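Local coordinates for protein peptidoglycan-N-acetylmuramic acid deacetylase PdaA (Bacillus subtilis, PDB 1W1A) that removes the acetyl group from N-acetylmuramic acid residues of peptidoglycan, a step toward the muramic delta-lactam of the spore cortex needed for germination, at residues L64-G69 against L215-R220. Residues are numbered along the deposited sequence; the frame is centred on the assembly and turned at random.
Sequences LTFDNG and LHTVSR. With NDG (2-acetamido-2-deoxy-alpha-D-glucopyranose), chain E.
The F66 ring meets L215 and T217 obliquely. Its CE2 lies 3.8 Å from CD1 of L215, and its CD2 lies 3.6 Å from CG2 of T217. The contact joins two parallel neighbouring strands, 61-68 and 211-215, in the distorted (beta/alpha) barrel of the polysaccharide deacetylase (NodB) family, whose active site lies at the C-terminal ends of the strands. F91 stacks on the F66 ring, and V78 and L82 of helix 75-84 also touch F66. The H216 ring, in contrast, turns toward the sugar NDG, whose C3 and O3 lie at its edge. W188 meets this ring edge-to-face, and D67 O approaches CD2 obliquely at 3.7 Å.

L215 N donates to T65 O at 3.0 Å. D67 N donates to L215 O at 3.2 Å. The two hydrogen bonds set F66 and L215 side by side on one face of the sheet. F66 CA also brings a C-H to L215 O. Matching first torsions (chi1 -56° and -53°) bring CB and CD1 of L215 to the CD2-CE2 side of the ring.

D67, near the end of strand 61-68, and H216, just after L215, are probably the proton acceptor and proton donor, as in relatives. R157 forms a salt bridge with D67 OD1. D187 OD1 is hydrogen-bonded to H216 ND1. H216 NE2 is hydrogen-bonded to NDG O3 at 2.9 Å; either could be the donor. The exact place of O3 is less sure. H118 and H122, which bind the divalent metal, also bond to this sugar.

Beyond the paired strands, T217 OG1 bonds to T75. One water bridges the two segments: it donates to D67 O at 2.6 Å and accepts from T217 N at 2.9 Å.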
ATOM      1  N   LEU A  64       2.212   6.228  -4.260  1.00 29.41           N
ATOM      2  CA  LEU A  64       2.121   4.860  -4.750  1.00 29.86           C
ATOM      3  C   LEU A  64       2.448   3.809  -3.691  1.00 30.16           C
ATOM      4  O   LEU A  64       3.493   3.878  -3.028  1.00 30.47           O
ATOM      5  CB  LEU A  64       3.046   4.664  -5.948  1.00 27.14           C
ATOM      6  CG  LEU A  64       2.833   5.648  -7.094  1.00 28.59           C
ATOM      7  CD1 LEU A  64       3.653   5.194  -8.271  1.00 26.18           C
ATOM      8  CD2 LEU A  64       1.345   5.727  -7.464  1.00 30.23           C
ATOM      9  N   THR A  65       1.543   2.845  -3.529  1.00 27.76           N
ATOM     10  CA  THR A  65       1.748   1.754  -2.587  1.00 26.92           C
ATOM     11  C   THR A  65       1.425   0.474  -3.337  1.00 28.07           C
ATOM     12  O   THR A  65       0.597   0.467  -4.252  1.00 26.38           O
ATOM     13  CB  THR A  65       0.801   1.821  -1.345  1.00 28.98           C
ATOM     14  OG1 THR A  65      -0.463   1.224  -1.666  1.00 26.95           O
ATOM     15  CG2 THR A  65       0.578   3.268  -0.898  1.00 28.81           C
ATOM     16  N   PHE A  66       2.077  -0.608  -2.937  1.00 28.38           N
ATOM     17  CA  PHE A  66       1.854  -1.904  -3.549  1.00 26.81           C
ATOM     18  C   PHE A  66       1.652  -2.959  -2.460  1.00 27.70           C
ATOM     19  O   PHE A  66       2.120  -2.786  -1.340  1.00 26.17           O
ATOM     20  CB  PHE A  66       3.064  -2.299  -4.394  1.00 25.28           C
ATOM     21  CG  PHE A  66       3.430  -1.298  -5.448  1.00 25.17           C
ATOM     22  CD1 PHE A  66       4.158  -0.151  -5.121  1.00 28.18           C
ATOM     23  CD2 PHE A  66       3.074  -1.515  -6.780  1.00 24.86           C
ATOM     24  CE1 PHE A  66       4.534   0.763  -6.120  1.00 28.97           C
ATOM     25  CE2 PHE A  66       3.442  -0.610  -7.782  1.00 24.15           C
ATOM     26  CZ  PHE A  66       4.172   0.527  -7.455  1.00 22.62           C
ATOM     27  N   ASP A  67       0.932  -4.034  -2.789  1.00 27.75           N
ATOM     28  CA  ASP A  67       0.742  -5.157  -1.867  1.00 27.48           C
ATOM     29  C   ASP A  67       1.440  -6.298  -2.597  1.00 28.16           C
ATOM     30  O   ASP A  67       1.164  -6.543  -3.771  1.00 29.08           O
ATOM     31  CB  ASP A  67      -0.737  -5.515  -1.675  1.00 29.89           C
ATOM     32  CG  ASP A  67      -1.481  -4.523  -0.782  1.00 34.73           C
ATOM     33  OD1 ASP A  67      -0.836  -3.629  -0.191  1.00 35.57           O
ATOM     34  OD2 ASP A  67      -2.721  -4.645  -0.673  1.00 35.11           O
ATOM     35  N   ASN A  68       2.346  -6.993  -1.922  1.00 27.05           N
ATOM     36  CA  ASN A  68       3.076  -8.076  -2.562  1.00 27.98           C
ATOM     37  C   ASN A  68       2.960  -9.378  -1.807  1.00 29.44           C
ATOM     38  O   ASN A  68       3.571  -9.546  -0.753  1.00 31.58           O
ATOM     39  CB  ASN A  68       4.536  -7.657  -2.713  1.00 29.63           C
ATOM     40  CG  ASN A  68       4.685  -6.461  -3.636  1.00 33.81           C
ATOM     41  OD1 ASN A  68       4.930  -6.613  -4.845  1.00 34.65           O
ATOM     42  ND2 ASN A  68       4.491  -5.264  -3.084  1.00 27.31           N
ATOM     43  N   GLY A  69       2.161 -10.292  -2.347  1.00 29.41           N
ATOM     44  CA  GLY A  69       1.959 -11.577  -1.700  1.00 29.88           C
ATOM     45  C   GLY A  69       2.846 -12.645  -2.300  1.00 30.76           C
ATOM     46  O   GLY A  69       3.278 -13.554  -1.605  1.00 31.67           O
ATOM     47  N   LEU A 215      -1.604  -0.853  -5.764  1.00 27.08           N
ATOM     48  CA  LEU A 215      -1.414  -1.621  -6.985  1.00 26.07           C
ATOM     49  C   LEU A 215      -0.771  -2.955  -6.669  1.00 27.03           C
ATOM     50  O   LEU A 215      -0.221  -3.150  -5.586  1.00 26.74           O
ATOM     51  CB  LEU A 215      -0.501  -0.857  -7.952  1.00 20.67           C
ATOM     52  CG  LEU A 215      -0.874   0.591  -8.316  1.00 22.97           C
ATOM     53  CD1 LEU A 215       0.340   1.260  -8.963  1.00 14.35           C
ATOM     54  CD2 LEU A 215      -2.120   0.604  -9.266  1.00 15.03           C
ATOM     55  N   HIS A 216      -0.854  -3.871  -7.621  1.00 25.65           N
ATOM     56  CA  HIS A 216      -0.230  -5.174  -7.477  1.00 29.64           C
ATOM     57  C   HIS A 216       0.728  -5.207  -8.647  1.00 29.91           C
ATOM     58  O   HIS A 216       0.547  -4.458  -9.603  1.00 30.62           O
ATOM     59  CB  HIS A 216      -1.271  -6.296  -7.563  1.00 27.04           C
ATOM     60  CG  HIS A 216      -2.297  -6.213  -6.483  1.00 30.67           C
ATOM     61  ND1 HIS A 216      -3.460  -5.481  -6.619  1.00 30.52           N
ATOM     62  CD2 HIS A 216      -2.281  -6.663  -5.205  1.00 29.45           C
ATOM     63  CE1 HIS A 216      -4.113  -5.482  -5.469  1.00 32.95           C
ATOM     64  NE2 HIS A 216      -3.418  -6.191  -4.594  1.00 32.11           N
ATOM     65  N   THR A 217       1.755  -6.045  -8.562  1.00 29.83           N
ATOM     66  CA  THR A 217       2.757  -6.134  -9.619  1.00 29.84           C
ATOM     67  C   THR A 217       2.760  -7.538 -10.222  1.00 29.57           C
ATOM     68  O   THR A 217       3.804  -8.034 -10.680  1.00 28.08           O
ATOM     69  CB  THR A 217       4.174  -5.837  -9.045  1.00 30.81           C
ATOM     70  OG1 THR A 217       4.536  -6.872  -8.123  1.00 33.75           O
ATOM     71  CG2 THR A 217       4.199  -4.523  -8.298  1.00 26.01           C
ATOM     72  N   VAL A 218       1.596  -8.183 -10.218  1.00 27.72           N
ATOM     73  CA  VAL A 218       1.497  -9.539 -10.739  1.00 25.64           C
ATOM     74  C   VAL A 218       0.769  -9.688 -12.079  1.00 24.97           C
ATOM     75  O   VAL A 218       0.917 -10.705 -12.742  1.00 23.38           O
ATOM     76  CB  VAL A 218       0.793 -10.490  -9.710  1.00 28.83           C
ATOM     77  CG1 VAL A 218       1.549 -10.509  -8.412  1.00 27.69           C
ATOM     78  CG2 VAL A 218      -0.656 -10.051  -9.462  1.00 27.17           C
ATOM     79  N   SER A 219      -0.006  -8.689 -12.494  1.00 24.90           N
ATOM     80  CA  SER A 219      -0.762  -8.830 -13.744  1.00 25.06           C
ATOM     81  C   SER A 219       0.001  -8.362 -14.976  1.00 25.42           C
ATOM     82  O   SER A 219       0.825  -7.449 -14.905  1.00 29.69           O
ATOM     83  CB  SER A 219      -2.101  -8.082 -13.632  1.00 26.57           C
ATOM     84  OG  SER A 219      -3.136  -8.739 -14.344  1.00 25.11           O
ATOM     85  N   ARG A 220      -0.285  -8.995 -16.107  1.00 27.19           N
ATOM     86  CA  ARG A 220       0.362  -8.684 -17.381  1.00 30.44           C
ATOM     87  C   ARG A 220       0.394  -7.181 -17.695  1.00 31.72           C
ATOM     88  O   ARG A 220      -0.643  -6.526 -17.692  1.00 32.85           O
ATOM     89  CB  ARG A 220      -0.356  -9.433 -18.510  1.00 31.87           C
ATOM     90  CG  ARG A 220       0.064  -9.033 -19.916  1.00 37.22           C
ATOM     91  CD  ARG A 220      -0.524  -9.971 -20.979  1.00 40.59           C
ATOM     92  NE  ARG A 220      -1.611  -9.382 -21.773  1.00 42.02           N
ATOM     93  CZ  ARG A 220      -2.822  -9.127 -21.300  1.00 44.53           C
ATOM     94  NH1 ARG A 220      -3.104  -9.402 -20.032  1.00 48.41           N
ATOM     95  NH2 ARG A 220      -3.750  -8.602 -22.088  1.00 44.65           N
TER
HETATM   96  C1  NDG E1261      -5.280  -9.032  -0.144  1.00 46.51           C
HETATM   97  C2  NDG E1261      -4.446  -8.234  -1.148  1.00 46.18           C
HETATM   98  C3  NDG E1261      -4.784  -6.765  -0.940  1.00 46.50           C
HETATM   99  C4  NDG E1261      -6.295  -6.549  -1.195  1.00 48.57           C
HETATM  100  C5  NDG E1261      -7.166  -7.536  -0.378  1.00 50.17           C
HETATM  101  C6  NDG E1261      -8.600  -7.545  -0.885  1.00 51.52           C
HETATM  102  C7  NDG E1261      -2.348  -9.156  -1.890  1.00 47.19           C
HETATM  103  C8  NDG E1261      -1.024  -9.770  -1.468  1.00 47.52           C
HETATM  104  O5  NDG E1261      -6.674  -8.901  -0.483  1.00 46.74           O
HETATM  105  O3  NDG E1261      -4.002  -5.961  -1.810  1.00 41.34           O
HETATM  106  O4  NDG E1261      -6.661  -5.221  -0.839  1.00 49.08           O
HETATM  107  O6  NDG E1261      -8.640  -7.641  -2.307  1.00 56.38           O
HETATM  108  O7  NDG E1261      -2.746  -9.301  -3.048  1.00 46.69           O
HETATM  109  N2  NDG E1261      -3.027  -8.477  -0.967  1.00 45.91           N
HETATM  110  O1  NDG E1261      -5.094  -8.507   1.131  1.00 40.72           O
HETATM  111  O   HOH W   1       1.381  -7.597  -6.141  1.00 25.39           O